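Local coordinates for F420-dependent methylenetetrahydromethanopterin dehydrogenase (Methanopyrus kandleri, PDB 1U6J), which catalyses the reversible, coenzyme F420-dependent interconversion of methylene- and methenyl-tetrahydromethanopterin in the pathway of methanogenesis from carbon dioxide, at residues A[193-198]-A[253-258]. Sequence-based numbering, arbitrary orientation.
Sequences EFENPY and ELEKSN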
# COMPACT_ATOMS: atom_id res chain seq x y z
N GLU A 193 -7.19 6.25 24.52
CA GLU A 193 -7.62 5.87 23.19
C GLU A 193 -7.01 4.55 22.70
O GLU A 193 -7.71 3.55 22.53
CB GLU A 193 -7.28 6.99 22.20
CG GLU A 193 -8.07 6.97 20.89
CD GLU A 193 -9.57 7.07 21.12
OE1 GLU A 193 -10.00 7.95 21.91
OE2 GLU A 193 -10.30 6.28 20.51
N PHE A 194 -5.70 4.56 22.48
CA PHE A 194 -5.03 3.40 21.94
C PHE A 194 -4.35 2.47 22.91
O PHE A 194 -3.61 2.88 23.80
CB PHE A 194 -4.01 3.87 20.89
CG PHE A 194 -4.61 4.75 19.83
CD1 PHE A 194 -5.29 4.21 18.76
CD2 PHE A 194 -4.53 6.14 19.94
CE1 PHE A 194 -5.89 5.03 17.80
CE2 PHE A 194 -5.12 6.96 18.99
CZ PHE A 194 -5.81 6.41 17.92
N GLU A 195 -4.62 1.18 22.72
CA GLU A 195 -4.02 0.14 23.53
C GLU A 195 -2.60 -0.07 23.01
O GLU A 195 -1.69 -0.31 23.79
CB GLU A 195 -4.83 -1.14 23.42
CG GLU A 195 -4.30 -2.31 24.24
CD GLU A 195 -3.60 -3.31 23.36
OE1 GLU A 195 -4.06 -3.44 22.21
OE2 GLU A 195 -2.62 -3.96 23.79
N ASN A 196 -2.42 0.06 21.70
CA ASN A 196 -1.09 -0.08 21.09
C ASN A 196 -0.43 1.30 21.14
O ASN A 196 -1.05 2.32 20.84
CB ASN A 196 -1.20 -0.54 19.63
CG ASN A 196 0.15 -0.95 19.04
OD1 ASN A 196 0.55 -2.11 19.14
ND2 ASN A 196 0.86 0.01 18.44
N PRO A 197 0.85 1.35 21.54
CA PRO A 197 1.52 2.65 21.61
C PRO A 197 1.85 3.19 20.24
O PRO A 197 1.86 4.40 20.04
CB PRO A 197 2.78 2.33 22.42
CG PRO A 197 3.12 0.95 21.95
CD PRO A 197 1.76 0.26 21.95
N TYR A 198 2.13 2.30 19.30
CA TYR A 198 2.46 2.71 17.95
C TYR A 198 1.24 3.25 17.23
O TYR A 198 1.36 3.99 16.25
CB TYR A 198 3.09 1.55 17.20
CG TYR A 198 4.42 1.17 17.80
CD1 TYR A 198 5.54 2.00 17.67
CD2 TYR A 198 4.56 -0.01 18.53
CE1 TYR A 198 6.77 1.67 18.26
CE2 TYR A 198 5.77 -0.36 19.13
CZ TYR A 198 6.87 0.48 18.99
OH TYR A 198 8.05 0.10 19.58
N GLU A 253 -5.73 0.29 12.24
CA GLU A 253 -5.45 -1.09 11.85
C GLU A 253 -4.55 -1.81 12.85
O GLU A 253 -4.52 -3.04 12.88
CB GLU A 253 -4.85 -1.16 10.44
CG GLU A 253 -5.83 -0.83 9.30
CD GLU A 253 -6.97 -1.84 9.17
OE1 GLU A 253 -8.15 -1.41 9.07
OE2 GLU A 253 -6.70 -3.05 9.15
N LEU A 254 -3.80 -1.07 13.65
CA LEU A 254 -2.94 -1.69 14.65
C LEU A 254 -3.84 -2.16 15.78
O LEU A 254 -3.70 -3.28 16.27
CB LEU A 254 -1.87 -0.71 15.16
CG LEU A 254 -0.66 -0.52 14.23
CD1 LEU A 254 0.35 0.44 14.83
CD2 LEU A 254 -0.00 -1.87 13.98
N GLU A 255 -4.80 -1.33 16.17
CA GLU A 255 -5.73 -1.69 17.23
C GLU A 255 -6.50 -2.95 16.86
O GLU A 255 -6.72 -3.82 17.71
CB GLU A 255 -6.71 -0.54 17.48
CG GLU A 255 -6.03 0.69 18.05
CD GLU A 255 -5.45 0.45 19.43
OE1 GLU A 255 -6.22 0.54 20.43
OE2 GLU A 255 -4.24 0.16 19.53
N LYS A 256 -6.91 -3.05 15.60
CA LYS A 256 -7.62 -4.22 15.11
C LYS A 256 -6.74 -5.47 15.26
O LYS A 256 -7.22 -6.53 15.65
CB LYS A 256 -7.98 -4.05 13.63
CG LYS A 256 -8.96 -2.93 13.32
CD LYS A 256 -9.30 -2.93 11.83
CE LYS A 256 -10.32 -1.86 11.50
NZ LYS A 256 -10.67 -1.86 10.06
N SER A 257 -5.46 -5.34 14.94
CA SER A 257 -4.55 -6.48 15.02
C SER A 257 -4.40 -6.94 16.46
O SER A 257 -4.04 -8.09 16.71
CB SER A 257 -3.18 -6.12 14.45
OG SER A 257 -2.45 -5.32 15.36
N ASN A 258 -4.70 -6.05 17.40
CA ASN A 258 -4.61 -6.36 18.83
C ASN A 258 -6.01 -6.58 19.40
O ASN A 258 -6.15 -6.86 20.59
CB ASN A 258 -3.94 -5.21 19.60
CG ASN A 258 -2.51 -4.93 19.14
OD1 ASN A 258 -1.97 -5.62 18.28
ND2 ASN A 258 -1.90 -3.92 19.73
O HOH W 1 -8.46 2.19 20.29
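Glu255 grips the turn that leads into helix 197-223 by two successive backbone amides. Its OE1 takes the N-H of Glu195 at 2.9 Å in a nearly straight bond (170°), met on the syn side but 24° out of the carboxylate plane, while OE2 uses its syn lone pair to accept from Asn196 N at 2.8 Å. The carboxylate thus closes over both N-H groups like a fork. The side chain reaches them by folding: CG lies anti to its own carbonyl carbon, and a second bend (chi2 -65°) turns the acid toward the turn. On the way, Glu255 CG slides in at the edge of the Phe194 ring, in its plane, 3.7 Å from CD1, with ring and carboxylate almost perpendicular. OE1 has further company: a salt bridge to Arg276 and a bound water that also hydrogen-bonds Glu193 O. A glutamine in its place would probably deprive Arg276 of this carboxylate's charge and put an NH2 against one of the two backbone amides.

A weaker polar contact lies beside this grip. Glu195, its CG anti to the backbone N and its chain bent at chi2, swings OE1 over Asn258, where it touches CB at 3.2 Å and accepts a weak bond from ND2. Deeper in, Leu254 CD1 packs 3.8 Å from Tyr198 CB; the tyrosine ring leads away and meets Phe278 of a neighbouring subunit edge-to-face. Asn196 occupies the N-cap of helix 197-223, so the Glu255 carboxylate would be expected to steady the start of that helix. The contact joins the beginning of the first helix of an antiparallel helical hairpin to the end of the second, helix 227-257, beside subunit interfaces of the hexamer.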